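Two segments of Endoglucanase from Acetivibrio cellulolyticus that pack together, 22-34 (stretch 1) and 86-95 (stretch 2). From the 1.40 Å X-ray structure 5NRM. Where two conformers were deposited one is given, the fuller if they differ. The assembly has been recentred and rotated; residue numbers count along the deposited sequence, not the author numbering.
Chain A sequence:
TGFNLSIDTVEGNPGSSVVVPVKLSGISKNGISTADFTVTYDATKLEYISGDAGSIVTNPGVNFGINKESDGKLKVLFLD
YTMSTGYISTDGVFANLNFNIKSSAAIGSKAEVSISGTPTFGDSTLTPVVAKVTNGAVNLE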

# COMPACT_ATOMS: atom_id res chain seq x y z
N VAL A 22 -0.43 4.21 -10.74
CA VAL A 22 -0.94 4.83 -9.50
C VAL A 22 0.09 5.81 -9.02
O VAL A 22 1.29 5.47 -8.91
CB VAL A 22 -1.18 3.74 -8.42
CG1 VAL A 22 -1.70 4.38 -7.15
CG2 VAL A 22 -2.09 2.63 -8.90
N LYS A 23 -0.33 7.05 -8.82
CA LYS A 23 0.63 8.16 -8.64
C LYS A 23 0.37 8.88 -7.31
O LYS A 23 -0.76 8.86 -6.76
CB LYS A 23 0.46 9.16 -9.75
CG LYS A 23 0.79 8.59 -11.12
CD LYS A 23 0.47 9.58 -12.24
CE LYS A 23 1.74 10.29 -12.56
NZ LYS A 23 1.49 11.25 -13.63
N LEU A 24 1.45 9.52 -6.82
CA LEU A 24 1.40 10.46 -5.70
C LEU A 24 1.82 11.79 -6.22
O LEU A 24 2.75 11.93 -7.05
CB LEU A 24 2.33 10.03 -4.60
CG LEU A 24 2.07 8.69 -4.00
CD1 LEU A 24 3.04 8.46 -2.85
CD2 LEU A 24 0.62 8.51 -3.51
N SER A 25 1.13 12.82 -5.73
CA SER A 25 1.54 14.19 -5.99
C SER A 25 1.36 15.02 -4.74
O SER A 25 0.55 14.69 -3.89
CB SER A 25 0.77 14.81 -7.18
OG SER A 25 -0.54 15.18 -6.78
N GLY A 26 2.15 16.07 -4.67
CA GLY A 26 2.14 16.95 -3.49
C GLY A 26 2.80 16.39 -2.27
O GLY A 26 2.47 16.76 -1.12
N ILE A 27 3.76 15.49 -2.47
CA ILE A 27 4.58 15.00 -1.35
C ILE A 27 5.32 16.20 -0.83
O ILE A 27 5.88 16.98 -1.61
CB ILE A 27 5.57 13.94 -1.83
CG1 ILE A 27 4.78 12.70 -2.25
CG2 ILE A 27 6.54 13.55 -0.74
CD1 ILE A 27 5.59 11.61 -2.94
N SER A 28 5.27 16.39 0.49
CA SER A 28 5.98 17.52 1.18
C SER A 28 7.47 17.23 1.36
O SER A 28 7.93 16.10 1.09
CB SER A 28 5.40 17.79 2.57
OG SER A 28 5.70 16.70 3.47
N LYS A 29 8.22 18.22 1.84
CA LYS A 29 9.62 17.99 2.19
C LYS A 29 9.76 16.91 3.30
O LYS A 29 10.84 16.31 3.38
CB LYS A 29 10.35 19.29 2.58
CG LYS A 29 10.61 20.18 1.35
CD LYS A 29 11.09 21.56 1.79
CE LYS A 29 10.92 22.54 0.64
NZ LYS A 29 12.00 23.52 0.61
N ASN A 30 8.68 16.58 4.04
CA ASN A 30 8.72 15.48 5.02
C ASN A 30 8.63 14.12 4.40
O ASN A 30 8.84 13.09 5.05
CB ASN A 30 7.65 15.66 6.08
CG ASN A 30 7.84 16.93 6.88
OD1 ASN A 30 8.95 17.34 7.13
ND2 ASN A 30 6.76 17.55 7.27
N GLY A 31 8.35 14.08 3.11
CA GLY A 31 8.36 12.83 2.41
C GLY A 31 7.22 11.85 2.74
O GLY A 31 6.27 12.17 3.47
N ILE A 32 7.34 10.63 2.21
CA ILE A 32 6.46 9.54 2.53
C ILE A 32 7.30 8.36 2.97
O ILE A 32 8.09 7.83 2.16
CB ILE A 32 5.58 9.14 1.33
CG1 ILE A 32 4.63 10.28 0.93
CG2 ILE A 32 4.85 7.82 1.59
CD1 ILE A 32 3.61 10.70 1.94
N SER A 33 7.15 7.93 4.21
CA SER A 33 7.85 6.78 4.78
C SER A 33 7.01 5.53 4.87
O SER A 33 7.58 4.46 5.04
CB SER A 33 8.41 7.08 6.16
OG SER A 33 9.39 8.11 6.12
N THR A 34 5.69 5.65 4.83
CA THR A 34 4.82 4.46 4.90
C THR A 34 3.62 4.64 4.01
O THR A 34 3.12 5.80 3.85
CB THR A 34 4.29 4.19 6.38
OG1 THR A 34 3.02 4.84 6.61
CG2 THR A 34 5.14 4.74 7.44
N GLY A 86 15.33 6.84 3.76
CA GLY A 86 14.74 6.11 2.62
C GLY A 86 13.33 6.49 2.26
O GLY A 86 12.56 5.74 1.64
N TYR A 87 12.85 7.62 2.78
CA TYR A 87 11.52 8.07 2.42
C TYR A 87 11.47 8.50 0.95
O TYR A 87 12.48 8.87 0.34
CB TYR A 87 10.99 9.19 3.32
CG TYR A 87 11.92 10.31 3.58
CD1 TYR A 87 12.86 10.21 4.59
CD2 TYR A 87 11.91 11.43 2.78
CE1 TYR A 87 13.76 11.26 4.83
CE2 TYR A 87 12.78 12.46 3.01
CZ TYR A 87 13.70 12.38 4.01
OH TYR A 87 14.54 13.46 4.14
N ILE A 88 10.25 8.44 0.43
CA ILE A 88 9.94 8.85 -0.97
C ILE A 88 9.82 10.34 -0.93
O ILE A 88 9.15 10.91 -0.07
CB ILE A 88 8.64 8.20 -1.48
CG1 ILE A 88 8.77 6.71 -1.55
CG2 ILE A 88 8.22 8.86 -2.79
CD1 ILE A 88 7.48 5.99 -1.68
N SER A 89 10.51 11.03 -1.84
CA SER A 89 10.59 12.46 -1.83
C SER A 89 10.03 13.16 -3.10
O SER A 89 9.70 14.37 -3.09
CB SER A 89 12.08 12.84 -1.74
OG SER A 89 12.81 12.15 -2.80
N THR A 90 9.82 12.35 -4.14
CA THR A 90 9.52 12.87 -5.46
C THR A 90 8.16 12.40 -5.91
O THR A 90 7.81 11.25 -5.76
CB THR A 90 10.60 12.33 -6.44
OG1 THR A 90 11.84 12.87 -5.98
CG2 THR A 90 10.33 12.80 -7.87
N ASP A 91 7.39 13.34 -6.42
CA ASP A 91 6.11 13.03 -6.98
C ASP A 91 6.28 12.20 -8.26
O ASP A 91 7.23 12.40 -9.03
CB ASP A 91 5.36 14.32 -7.34
CG ASP A 91 4.91 15.16 -6.14
OD1 ASP A 91 4.96 14.61 -5.06
OD2 ASP A 91 4.43 16.35 -6.38
N GLY A 92 5.30 11.34 -8.51
CA GLY A 92 5.31 10.53 -9.72
C GLY A 92 4.59 9.23 -9.50
O GLY A 92 3.69 9.11 -8.67
N VAL A 93 5.00 8.24 -10.28
CA VAL A 93 4.38 6.96 -10.29
C VAL A 93 4.90 6.18 -9.08
O VAL A 93 6.09 5.96 -8.88
CB VAL A 93 4.65 6.17 -11.64
CG1 VAL A 93 3.99 4.83 -11.56
CG2 VAL A 93 4.12 6.93 -12.80
N PHE A 94 3.93 5.74 -8.30
CA PHE A 94 4.15 4.90 -7.12
C PHE A 94 3.99 3.41 -7.37
O PHE A 94 4.67 2.59 -6.77
CB PHE A 94 3.13 5.35 -6.01
CG PHE A 94 3.23 4.56 -4.71
CD1 PHE A 94 4.26 4.81 -3.80
CD2 PHE A 94 2.29 3.67 -4.39
CE1 PHE A 94 4.27 4.10 -2.61
CE2 PHE A 94 2.33 2.92 -3.22
CZ PHE A 94 3.28 3.18 -2.31
N ALA A 95 3.03 3.01 -8.21
CA ALA A 95 2.86 1.60 -8.61
C ALA A 95 2.43 1.54 -10.05
O ALA A 95 1.64 2.40 -10.50
CB ALA A 95 1.84 0.90 -7.75
O HOH W 1 7.98 16.39 -3.81
O HOH W 2 10.06 15.47 -0.72

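The two stretches run antiparallel, paired as strands at one end and rejoined by a single bridge at the other, with a side-chain-mediated link between. Together they bury 794 Å² of surface.

Val22 opens the ladder. Its N donates to Ala95 O at 2.8 Å, and its O accepts twice, from Phe94 N at 2.7 Å and Ala95 N at 3.1 Å. One carbonyl serving two consecutive amides is the mark of a beta bulge: the register slips by one residue between Val22 and Lys23, and Phe94 is the extra residue, its backbone at -96/-37 and its CB turned toward stretch 1. Val22 and Ala95 share a face of the sheet, CB to CB 4.2 Å.

Lys23 faces Val93 in a non-hydrogen-bonded pair, and the aliphatic part of the lysine lies against the valine, Lys23 CG to Val93 CG2 4.1 Å. Lys23 CA also makes a CA-H...O contact with Gly92 O at 3.2 Å. Leu24 then closes a regular two-bond ring with Gly92, Leu24 N to Gly92 O 2.9 Å and Gly92 N to Leu24 O 3.0 Å. Its side chain is on the same face as that of Val22 and reaches the Phe94 ring, CD1 to CD1 4.0 Å. Gly92 sits at 151/-153, where a CB would jam against the preceding carbonyl oxygen; the backbone itself calls for glycine.

Past Ser25 the ladder ends, and a carboxylate takes over from backbone carbonyls. Asp91 OD2 accepts from Gly26 N at 2.9 Å and OD1 from Ile27 N at 3.0 Å, so one side chain satisfies two successive amides. Gly26 takes a positive phi at this point. Ile27 points toward stretch 2 and packs its CD1 on Ile88 CG2 at 3.8 Å.

A type I turn from Ser28 to Gly31 follows, closed by Gly31 N to Ser28 O at 2.9 Å and braced by Asn30 N to Ser28 OG at 3.0 Å. Two waters tie this region to Ser89 O: one also donates to Ile27 O, the other to Ser28 O.

Gly31 combines positive phi with a crowded site: an ideal CB would lie 2.3 Å from Tyr87 CD2, a clash. Asn30 O lies over one face of the tyrosine ring. Ile32 restores backbone pairing, its N to Ile88 O at 2.9 Å and Ile88 N to its O at 2.8 Å. Finally, Ser33 OG approaches Tyr87 CB at 3.4 Å, while Thr34 points away and makes no contact with stretch 2.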